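Local coordinates for protein ORF48 (Lactococcus phage TP901-1, PDB 3U6X) that probably serves as an upper protein of the phage baseplate, with an immunoglobulin-like domain that helps attach a partner baseplate protein, at residues K17-T29 with L79-K91. Residues are numbered along the deposited sequence; the frame is centred on the assembly and turned at random.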
loop_
_atom_site.group_PDB
_atom_site.type_symbol
_atom_site.label_atom_id
_atom_site.label_comp_id
_atom_site.label_asym_id
_atom_site.label_seq_id
_atom_site.Cartn_x
_atom_site.Cartn_y
_atom_site.Cartn_z
ATOM N N LYS V 17 11.366 21.815 43.631
ATOM C CA LYS V 17 11.927 23.134 43.402
ATOM C C LYS V 17 10.993 24.166 44.020
ATOM O O LYS V 17 9.767 24.126 43.805
ATOM C CB LYS V 17 12.170 23.374 41.914
ATOM C CG LYS V 17 13.487 22.807 41.423
ATOM C CD LYS V 17 13.437 22.603 39.908
ATOM C CE LYS V 17 14.752 22.124 39.347
ATOM N NZ LYS V 17 14.627 21.792 37.905
ATOM N N VAL V 18 11.571 25.034 44.879
ATOM C CA VAL V 18 10.820 26.036 45.632
ATOM C C VAL V 18 11.176 27.424 45.137
ATOM O O VAL V 18 12.358 27.697 44.907
ATOM C CB VAL V 18 11.007 25.885 47.169
ATOM C CG1 VAL V 18 10.128 26.867 47.938
ATOM C CG2 VAL V 18 10.711 24.464 47.620
ATOM N N THR V 19 10.138 28.281 44.954
ATOM C CA THR V 19 10.225 29.676 44.520
ATOM C C THR V 19 9.420 30.610 45.453
ATOM O O THR V 19 8.407 30.211 46.042
ATOM C CB THR V 19 9.857 29.849 43.045
ATOM O OG1 THR V 19 8.581 29.271 42.775
ATOM C CG2 THR V 19 10.900 29.313 42.108
ATOM N N SER V 20 9.886 31.858 45.568
ATOM C CA SER V 20 9.298 32.910 46.394
ATOM C C SER V 20 9.006 34.118 45.516
ATOM O O SER V 20 9.881 34.574 44.772
ATOM C CB SER V 20 10.267 33.303 47.505
ATOM O OG SER V 20 9.702 34.271 48.369
ATOM N N TYR V 21 7.775 34.616 45.579
ATOM C CA TYR V 21 7.337 35.774 44.800
ATOM C C TYR V 21 6.138 36.477 45.446
ATOM O O TYR V 21 5.379 35.874 46.214
ATOM C CB TYR V 21 7.049 35.417 43.320
ATOM C CG TYR V 21 6.159 34.209 43.135
ATOM C CD1 TYR V 21 6.701 32.927 43.042
ATOM C CD2 TYR V 21 4.774 34.342 43.071
ATOM C CE1 TYR V 21 5.885 31.808 42.940
ATOM C CE2 TYR V 21 3.950 33.230 42.941
ATOM C CZ TYR V 21 4.510 31.963 42.892
ATOM O OH TYR V 21 3.700 30.864 42.758
ATOM N N LYS V 22 5.991 37.766 45.111
ATOM C CA LYS V 22 4.993 38.697 45.596
ATOM C C LYS V 22 4.102 39.174 44.429
ATOM O O LYS V 22 4.560 39.273 43.280
ATOM C CB LYS V 22 5.749 39.903 46.202
ATOM C CG LYS V 22 4.928 40.847 47.073
ATOM C CD LYS V 22 5.772 41.946 47.719
ATOM C CE LYS V 22 6.417 41.507 49.022
ATOM N NZ LYS V 22 6.597 42.645 49.971
ATOM N N ASN V 23 2.848 39.536 44.743
ATOM C CA ASN V 23 1.887 40.105 43.794
ATOM C C ASN V 23 1.470 39.234 42.611
ATOM O O ASN V 23 1.063 39.760 41.572
ATOM C CB ASN V 23 2.271 41.546 43.380
ATOM C CG ASN V 23 1.985 42.562 44.458
ATOM O OD1 ASN V 23 0.923 42.538 45.109
ATOM N ND2 ASN V 23 2.912 43.497 44.638
ATOM N N ALA V 24 1.492 37.910 42.775
ATOM C CA ALA V 24 1.059 37.015 41.710
ATOM C C ALA V 24 -0.451 37.209 41.509
ATOM O O ALA V 24 -1.129 37.742 42.379
ATOM C CB ALA V 24 1.369 35.575 42.097
ATOM N N ILE V 25 -0.960 36.814 40.361
ATOM C CA ILE V 25 -2.365 36.897 39.989
ATOM C C ILE V 25 -3.294 36.481 41.153
ATOM O O ILE V 25 -3.100 35.414 41.737
ATOM C CB ILE V 25 -2.505 36.096 38.639
ATOM C CG1 ILE V 25 -2.812 37.001 37.466
ATOM C CG2 ILE V 25 -3.373 34.828 38.632
ATOM C CD1 ILE V 25 -1.615 37.704 36.939
ATOM N N GLY V 26 -4.184 37.389 41.554
ATOM C CA GLY V 26 -5.153 37.156 42.617
ATOM C C GLY V 26 -4.650 37.286 44.040
ATOM O O GLY V 26 -5.394 36.959 44.971
ATOM N N THR V 27 -3.395 37.764 44.238
ATOM C CA THR V 27 -2.839 37.950 45.585
ATOM C C THR V 27 -2.673 39.429 45.897
ATOM O O THR V 27 -2.433 39.790 47.050
ATOM C CB THR V 27 -1.550 37.146 45.810
ATOM O OG1 THR V 27 -0.527 37.661 44.969
ATOM C CG2 THR V 27 -1.735 35.657 45.593
ATOM N N GLU V 28 -2.808 40.285 44.872
ATOM C CA GLU V 28 -2.696 41.737 44.986
ATOM C C GLU V 28 -3.687 42.290 46.019
ATOM O O GLU V 28 -4.832 41.836 46.063
ATOM C CB GLU V 28 -2.921 42.402 43.620
ATOM C CG GLU V 28 -2.144 41.790 42.462
ATOM C CD GLU V 28 -2.936 40.953 41.462
ATOM O OE1 GLU V 28 -3.814 40.168 41.890
ATOM O OE2 GLU V 28 -2.644 41.055 40.246
ATOM N N THR V 29 -3.235 43.235 46.873
ATOM C CA THR V 29 -4.027 43.831 47.956
ATOM C C THR V 29 -5.326 44.474 47.471
ATOM O O THR V 29 -6.399 44.139 47.981
ATOM C CB THR V 29 -3.170 44.789 48.823
ATOM O OG1 THR V 29 -1.973 44.131 49.227
ATOM C CG2 THR V 29 -3.908 45.272 50.068
ATOM N N LEU V 79 1.975 22.833 45.067
ATOM C CA LEU V 79 1.411 23.272 46.343
ATOM C C LEU V 79 1.920 24.691 46.562
ATOM O O LEU V 79 3.104 24.979 46.318
ATOM C CB LEU V 79 1.876 22.372 47.501
ATOM C CG LEU V 79 1.334 22.698 48.915
ATOM C CD1 LEU V 79 1.054 21.455 49.678
ATOM C CD2 LEU V 79 2.286 23.555 49.712
ATOM N N LEU V 80 1.020 25.570 47.003
ATOM C CA LEU V 80 1.349 26.955 47.331
ATOM C C LEU V 80 1.068 27.210 48.798
ATOM O O LEU V 80 0.195 26.571 49.375
ATOM C CB LEU V 80 0.491 27.955 46.526
ATOM C CG LEU V 80 0.513 27.931 45.011
ATOM C CD1 LEU V 80 -0.447 28.955 44.471
ATOM C CD2 LEU V 80 1.891 28.201 44.458
ATOM N N VAL V 81 1.779 28.187 49.373
ATOM C CA VAL V 81 1.527 28.742 50.688
ATOM C C VAL V 81 1.340 30.221 50.369
ATOM O O VAL V 81 2.228 30.837 49.779
ATOM C CB VAL V 81 2.648 28.494 51.719
ATOM C CG1 VAL V 81 2.275 29.122 53.054
ATOM C CG2 VAL V 81 2.936 26.994 51.873
ATOM N N ILE V 82 0.149 30.757 50.657
ATOM C CA ILE V 82 -0.184 32.169 50.409
ATOM C C ILE V 82 -0.482 32.920 51.721
ATOM O O ILE V 82 -1.341 32.495 52.492
ATOM C CB ILE V 82 -1.335 32.334 49.380
ATOM C CG1 ILE V 82 -1.120 31.446 48.144
ATOM C CG2 ILE V 82 -1.523 33.801 48.979
ATOM C CD1 ILE V 82 -2.301 31.320 47.150
ATOM N N LYS V 83 0.258 34.015 51.970
ATOM C CA LYS V 83 0.075 34.920 53.094
ATOM C C LYS V 83 -0.022 36.305 52.464
ATOM O O LYS V 83 1.000 36.927 52.175
ATOM C CB LYS V 83 1.221 34.815 54.126
ATOM C CG LYS V 83 0.960 35.583 55.424
ATOM C CD LYS V 83 2.086 35.414 56.435
ATOM C CE LYS V 83 2.351 36.681 57.227
ATOM N NZ LYS V 83 2.971 37.760 56.400
ATOM N N GLU V 84 -1.264 36.738 52.186
ATOM C CA GLU V 84 -1.628 38.015 51.565
ATOM C C GLU V 84 -1.051 38.104 50.140
ATOM O O GLU V 84 -1.489 37.350 49.282
ATOM C CB GLU V 84 -1.273 39.248 52.446
ATOM C CG GLU V 84 -1.724 39.218 53.905
ATOM C CD GLU V 84 -0.926 40.086 54.874
ATOM O OE1 GLU V 84 0.310 40.233 54.707
ATOM O OE2 GLU V 84 -1.546 40.584 55.840
ATOM N N THR V 85 -0.059 38.982 49.895
ATOM C CA THR V 85 0.594 39.167 48.596
ATOM C C THR V 85 1.778 38.221 48.384
ATOM O O THR V 85 2.274 38.119 47.266
ATOM C CB THR V 85 1.065 40.633 48.431
ATOM O OG1 THR V 85 2.159 40.938 49.312
ATOM C CG2 THR V 85 -0.050 41.633 48.605
ATOM N N GLN V 86 2.253 37.571 49.448
ATOM C CA GLN V 86 3.426 36.694 49.426
ATOM C C GLN V 86 3.072 35.227 49.192
ATOM O O GLN V 86 2.189 34.679 49.855
ATOM C CB GLN V 86 4.262 36.897 50.711
ATOM C CG GLN V 86 5.593 36.138 50.780
ATOM C CD GLN V 86 6.635 36.478 49.739
ATOM O OE1 GLN V 86 6.747 37.630 49.266
ATOM N NE2 GLN V 86 7.456 35.456 49.414
ATOM N N VAL V 87 3.772 34.601 48.224
ATOM C CA VAL V 87 3.588 33.198 47.857
ATOM C C VAL V 87 4.918 32.443 47.957
ATOM O O VAL V 87 5.961 32.967 47.577
ATOM C CB VAL V 87 2.936 33.020 46.447
ATOM C CG1 VAL V 87 2.759 31.543 46.093
ATOM C CG2 VAL V 87 1.599 33.750 46.330
ATOM N N LEU V 88 4.859 31.222 48.513
ATOM C CA LEU V 88 5.918 30.218 48.587
ATOM C C LEU V 88 5.391 29.022 47.729
ATOM O O LEU V 88 4.378 28.395 48.057
ATOM C CB LEU V 88 6.225 29.811 50.039
ATOM C CG LEU V 88 7.505 28.983 50.259
ATOM C CD1 LEU V 88 8.780 29.798 49.930
ATOM C CD2 LEU V 88 7.572 28.471 51.690
ATOM N N CYS V 89 6.020 28.812 46.567
ATOM C CA CYS V 89 5.611 27.831 45.563
ATOM C C CYS V 89 6.470 26.576 45.573
ATOM O O CYS V 89 7.695 26.662 45.471
ATOM C CB CYS V 89 5.601 28.506 44.192
ATOM S SG CYS V 89 5.189 27.423 42.804
ATOM N N PHE V 90 5.815 25.404 45.656
ATOM C CA PHE V 90 6.477 24.101 45.654
ATOM C C PHE V 90 6.113 23.385 44.370
ATOM O O PHE V 90 4.934 23.143 44.129
ATOM C CB PHE V 90 6.066 23.258 46.883
ATOM C CG PHE V 90 6.463 23.829 48.229
ATOM C CD1 PHE V 90 7.601 23.376 48.888
ATOM C CD2 PHE V 90 5.678 24.797 48.852
ATOM C CE1 PHE V 90 7.963 23.899 50.129
ATOM C CE2 PHE V 90 6.034 25.320 50.101
ATOM C CZ PHE V 90 7.174 24.864 50.737
ATOM N N LYS V 91 7.111 23.098 43.513
ATOM C CA LYS V 91 6.873 22.406 42.244
ATOM C C LYS V 91 7.552 21.061 42.279
ATOM O O LYS V 91 8.766 20.988 42.448
ATOM C CB LYS V 91 7.352 23.228 41.022
ATOM C CG LYS V 91 6.484 24.439 40.627
ATOM C CD LYS V 91 5.165 24.046 39.996
ATOM C CE LYS V 91 4.615 24.971 38.939
ATOM N NZ LYS V 91 4.325 26.335 39.431
HETATM O O HOH W 1 8.535 26.527 42.563
#
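Y21 turns its ring into the space between its own backbone N and carbonyl carbon (chi1 49°), which lays it obliquely against V87 and C89 on the neighbouring strand, while Q86 sends CG anti to its backbone N (chi1 -175°) and bends at CG to bring its amide to S20. Both meetings belong to an antiparallel pairing in the immunoglobulin-like domain: strand 17-22 runs beside strand 86-91, itself the second arm of a hairpin whose first arm is 79-83. Main-chain bonds tie three hydrogen-bonded pairs, K17 with K91, T19 with C89 and Y21 with V87. On the face bearing Y21, CE1 of this ring lies 3.5 Å from C89 CB, and its CE2 is 3.7 Å from V87 CB; the hydroxyl hydrogen-bonds to the backbone of another protein's chain, which also packs on T19 and L80, consistent with a docking surface. The reverse face carries apolar packing: V18 CG2 meets F90 CD1 at 3.5 Å, V18 CG1 sits above the F90 ring near its rim, and F4 stacks on that ring. Farther along, Q86 NE2 donates to S20 OG at 2.7 Å, a weak bond bent to 125°. Beyond the strands, the loop after K22 folds around the type II' turn K83-Q86. N23 N donates to T85 O, and T27 places CG2 3.9 Å from both I82 CG2 and V87 CG2. Two donors of T27, OG1 and the backbone N, grip A24 O from the same face of its carbonyl plane. At the other end a water spans the strands, giving one hydrogen to K17 O and the other to C89 O, and lying 2.8 Å from T19 OG1.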